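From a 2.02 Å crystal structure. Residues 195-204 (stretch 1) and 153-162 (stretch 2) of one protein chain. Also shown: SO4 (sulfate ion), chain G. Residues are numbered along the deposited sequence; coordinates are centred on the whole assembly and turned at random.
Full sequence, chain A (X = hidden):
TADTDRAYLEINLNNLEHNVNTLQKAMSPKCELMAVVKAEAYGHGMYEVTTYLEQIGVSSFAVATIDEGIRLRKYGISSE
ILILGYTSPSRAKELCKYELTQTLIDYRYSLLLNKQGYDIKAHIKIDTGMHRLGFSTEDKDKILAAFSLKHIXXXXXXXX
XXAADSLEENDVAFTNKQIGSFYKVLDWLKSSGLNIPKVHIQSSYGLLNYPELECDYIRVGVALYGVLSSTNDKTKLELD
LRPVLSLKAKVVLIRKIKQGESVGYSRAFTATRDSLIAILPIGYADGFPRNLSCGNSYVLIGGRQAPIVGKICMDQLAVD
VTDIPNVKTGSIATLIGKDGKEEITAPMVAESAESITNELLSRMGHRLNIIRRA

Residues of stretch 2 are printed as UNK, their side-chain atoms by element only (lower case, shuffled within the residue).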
# COMPACT_ATOMS: atom_id res chain seq x y z
N ASN A 195 -1.44 -31.48 -30.64
CA ASN A 195 -2.46 -31.77 -29.62
C ASN A 195 -2.48 -30.68 -28.55
O ASN A 195 -1.50 -30.49 -27.83
CB ASN A 195 -2.20 -33.13 -28.96
CG ASN A 195 -2.26 -34.29 -29.94
OD1 ASN A 195 -3.00 -34.25 -30.93
ND2 ASN A 195 -1.48 -35.33 -29.67
N ILE A 196 -3.60 -29.98 -28.46
CA ILE A 196 -3.75 -28.83 -27.57
C ILE A 196 -3.59 -29.21 -26.09
O ILE A 196 -4.16 -30.20 -25.63
CB ILE A 196 -5.12 -28.15 -27.79
CG1 ILE A 196 -5.36 -27.93 -29.29
CG2 ILE A 196 -5.22 -26.82 -27.04
CD1 ILE A 196 -4.28 -27.12 -29.99
N PRO A 197 -2.81 -28.42 -25.33
CA PRO A 197 -2.71 -28.61 -23.88
C PRO A 197 -3.92 -28.03 -23.13
O PRO A 197 -4.95 -27.74 -23.75
CB PRO A 197 -1.44 -27.84 -23.51
CG PRO A 197 -1.37 -26.75 -24.53
CD PRO A 197 -1.89 -27.38 -25.82
N LYS A 198 -3.81 -27.87 -21.81
CA LYS A 198 -4.89 -27.28 -21.02
C LYS A 198 -5.17 -25.84 -21.43
O LYS A 198 -4.26 -25.07 -21.74
CB LYS A 198 -4.57 -27.36 -19.52
CG LYS A 198 -4.32 -28.78 -19.04
CD LYS A 198 -4.25 -28.87 -17.53
CE LYS A 198 -4.27 -30.31 -17.06
NZ LYS A 198 -4.55 -30.39 -15.59
N VAL A 199 -6.45 -25.49 -21.45
CA VAL A 199 -6.88 -24.17 -21.89
C VAL A 199 -7.50 -23.36 -20.75
O VAL A 199 -8.28 -23.90 -19.96
CB VAL A 199 -7.91 -24.29 -23.02
CG1 VAL A 199 -8.52 -22.94 -23.36
CG2 VAL A 199 -7.27 -24.93 -24.27
N HIS A 200 -7.18 -22.07 -20.67
CA HIS A 200 -7.94 -21.18 -19.82
C HIS A 200 -8.08 -19.78 -20.39
O HIS A 200 -7.15 -19.24 -20.97
CB HIS A 200 -7.45 -21.19 -18.36
CG HIS A 200 -5.96 -21.02 -18.20
ND1 HIS A 200 -5.40 -19.87 -17.70
CD2 HIS A 200 -4.94 -21.88 -18.41
CE1 HIS A 200 -4.08 -20.02 -17.64
NE2 HIS A 200 -3.78 -21.22 -18.07
N ILE A 201 -9.26 -19.20 -20.24
CA ILE A 201 -9.64 -17.95 -20.89
C ILE A 201 -10.28 -17.04 -19.84
O ILE A 201 -10.19 -15.82 -19.91
CB ILE A 201 -10.68 -18.26 -22.00
CG1 ILE A 201 -10.02 -19.02 -23.15
CG2 ILE A 201 -11.34 -17.00 -22.56
CD1 ILE A 201 -11.03 -19.77 -24.01
N GLN A 202 -10.92 -17.66 -18.85
CA GLN A 202 -11.77 -16.92 -17.91
C GLN A 202 -11.11 -16.52 -16.60
O GLN A 202 -10.40 -17.30 -15.94
CB GLN A 202 -13.03 -17.71 -17.58
CG GLN A 202 -13.88 -18.07 -18.77
CD GLN A 202 -14.55 -19.40 -18.59
OE1 GLN A 202 -13.89 -20.44 -18.61
NE2 GLN A 202 -15.86 -19.38 -18.35
N SER A 203 -11.38 -15.28 -16.20
CA SER A 203 -11.19 -14.87 -14.83
C SER A 203 -12.57 -14.86 -14.18
O SER A 203 -13.49 -15.48 -14.72
CB SER A 203 -10.51 -13.50 -14.78
OG SER A 203 -9.19 -13.60 -15.28
N SER A 204 -12.73 -14.16 -13.05
CA SER A 204 -14.00 -14.16 -12.30
C SER A 204 -15.22 -13.83 -13.17
O SER A 204 -16.21 -14.55 -13.16
CB SER A 204 -13.98 -13.19 -11.10
OG SER A 204 -13.07 -13.60 -10.09
N UNK A 153 8.40 -27.28 -21.49
CA UNK A 153 7.25 -28.15 -21.70
C UNK A 153 5.96 -27.35 -21.60
O UNK A 153 5.55 -26.94 -20.51
c UNK A 153 7.24 -29.29 -20.68
c UNK A 153 6.43 -31.12 -22.22
c UNK A 153 5.15 -31.61 -22.88
c UNK A 153 6.14 -30.32 -20.94
n UNK A 153 4.31 -30.49 -23.40
N UNK A 154 5.29 -27.13 -22.73
CA UNK A 154 4.10 -26.30 -22.71
C UNK A 154 2.90 -27.12 -22.23
O UNK A 154 2.46 -28.06 -22.89
c UNK A 154 3.84 -25.65 -24.08
c UNK A 154 5.07 -24.91 -24.53
c UNK A 154 2.67 -24.70 -24.01
N UNK A 155 2.40 -26.77 -21.05
CA UNK A 155 1.36 -27.54 -20.38
C UNK A 155 0.01 -26.83 -20.45
O UNK A 155 -1.02 -27.36 -20.03
c UNK A 155 1.75 -27.81 -18.92
N UNK A 156 0.02 -25.62 -20.98
CA UNK A 156 -1.21 -24.88 -21.17
C UNK A 156 -1.07 -23.71 -22.11
O UNK A 156 0.02 -23.31 -22.51
N UNK A 157 -2.21 -23.15 -22.48
CA UNK A 157 -2.25 -22.00 -23.36
C UNK A 157 -3.44 -21.17 -22.92
O UNK A 157 -4.49 -21.70 -22.61
c UNK A 157 -2.72 -21.26 -25.74
c UNK A 157 -2.37 -22.44 -24.85
c UNK A 157 -3.39 -23.53 -25.01
c UNK A 157 -2.44 -21.53 -27.20
N UNK A 158 -3.26 -19.85 -22.85
CA UNK A 158 -4.30 -19.03 -22.26
C UNK A 158 -4.34 -17.61 -22.79
O UNK A 158 -3.40 -17.17 -23.46
c UNK A 158 -3.32 -16.99 -19.56
c UNK A 158 -3.07 -18.23 -20.14
c UNK A 158 -2.30 -16.25 -18.98
c UNK A 158 -1.77 -18.73 -20.09
c UNK A 158 -4.20 -19.05 -20.73
c UNK A 158 -1.01 -16.74 -18.95
c UNK A 158 -0.75 -17.99 -19.52
N UNK A 159 -5.43 -16.92 -22.49
CA UNK A 159 -5.57 -15.50 -22.79
C UNK A 159 -6.39 -14.78 -21.71
O UNK A 159 -7.00 -15.43 -20.86
c UNK A 159 -7.66 -15.66 -24.22
o UNK A 159 -6.00 -13.91 -24.61
c UNK A 159 -6.18 -15.28 -24.20
N UNK A 160 -6.38 -13.45 -21.73
CA UNK A 160 -7.17 -12.67 -20.79
C UNK A 160 -8.21 -11.86 -21.54
O UNK A 160 -7.90 -11.24 -22.56
n UNK A 160 -5.51 -12.78 -16.57
c UNK A 160 -6.28 -11.70 -20.00
c UNK A 160 -5.82 -12.23 -18.68
c UNK A 160 -4.55 -13.35 -17.26
c UNK A 160 -6.32 -12.07 -17.43
n UNK A 160 -4.71 -13.04 -18.54
N UNK A 161 -9.45 -11.86 -21.04
CA UNK A 161 -10.51 -11.05 -21.63
C UNK A 161 -10.48 -9.63 -21.08
O UNK A 161 -10.31 -9.42 -19.88
c UNK A 161 -11.99 -13.13 -21.87
c UNK A 161 -11.87 -11.69 -21.37
c UNK A 161 -11.89 -13.17 -23.40
c UNK A 161 -13.31 -13.76 -21.38
N UNK A 162 -10.66 -8.65 -21.97
CA UNK A 162 -10.62 -7.25 -21.57
C UNK A 162 -11.81 -6.79 -20.75
O UNK A 162 -11.65 -6.01 -19.82
s UNK A 162 -8.87 -6.41 -23.52
c UNK A 162 -10.50 -6.36 -22.79
S SO4 G . -10.23 -11.41 -11.26
O1 SO4 G . -8.95 -11.57 -11.96
O2 SO4 G . -10.85 -12.72 -11.08
O3 SO4 G . -9.97 -10.79 -9.97
O4 SO4 G . -11.10 -10.53 -12.04
O HOH W 1 -6.12 -13.59 -13.76
O HOH W 2 -9.72 -13.40 -18.71

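Position 153 carries four carbons in a row ending in a nitrogen, an unbranched amine that does not reach stretch 1; it is Lys153, and its NZ makes a weak hydrogen bond to the backbone O of residue 154, 3.1 Å away. At position 154 one carbon bears two more. This short fork identifies Val154, whose backbone O lies 4.0 Å from Pro197 CB. Position 155 has a single side-chain carbon, directed away from stretch 1, and is Ala155; its backbone serves the contact, with C 3.5 Å from Pro197 CB and O accepting a weak hydrogen bond from Lys198 N at 3.3 Å.

Position 156 has no side-chain atoms and is Gly156. Its CA approaches Lys198 O to 3.1 Å in a CA-H...O contact, and an ideal CB would stand a tight 3.3 Å from that same oxygen. Position 157 holds four carbons forked at the first, one arm two carbons long, and lies among Ile196, Pro197 and Val199. That branching defines Ile157, whose CG2 is 3.8 Å from Pro197 CG, 4.2 Å from Val199 CG2 and 4.3 Å from Ile196 CG2.

At position 158 one carbon leads to a six-carbon ring beside the imidazole of His200: Phe158. Its CB sits over a face of the His200 ring, 3.3 Å from the centroid, while the two ring planes, 8° apart, are slid so that they barely overlap. Position 159 has one carbon carrying an oxygen and a carbon, hence Thr159; the methyl CG2 is 4.2 Å from Ile201 CG1, and the hydroxyl is satisfied elsewhere in the structure.

Position 160 bears a five-membered ring of three carbons and two nitrogens, His160. Its CB points away, yet the ring returns to place CD2 3.9 Å from Ser203 OG, and a water links NE2 (3.0 Å) to that OG by a weak bond (3.4 Å). Position 161, four carbons forked at the second, is Leu161, with CD2 4.0 Å from Ile201 CG2. Position 162 ends in sulfur after one carbon; Cys162 makes no contact.

The segments pair as parallel strands, with Lys198, Val199 and His200 opposite Gly156, Ile157 and Phe158. Ile157 N donates to Lys198 O (2.9 Å) and its O accepts weakly from His200 N (3.3 Å); Thr159 N then donates to His200 O (3.3 Å). Val199 and Ile157 pack on one face, His200 and Phe158 on the other. Beyond the pairing, a second water bridges Leu161 N (2.8 Å) and Ile201 O (2.7 Å).

Stretch 2, residues 153-162: KVAGIFTHLC
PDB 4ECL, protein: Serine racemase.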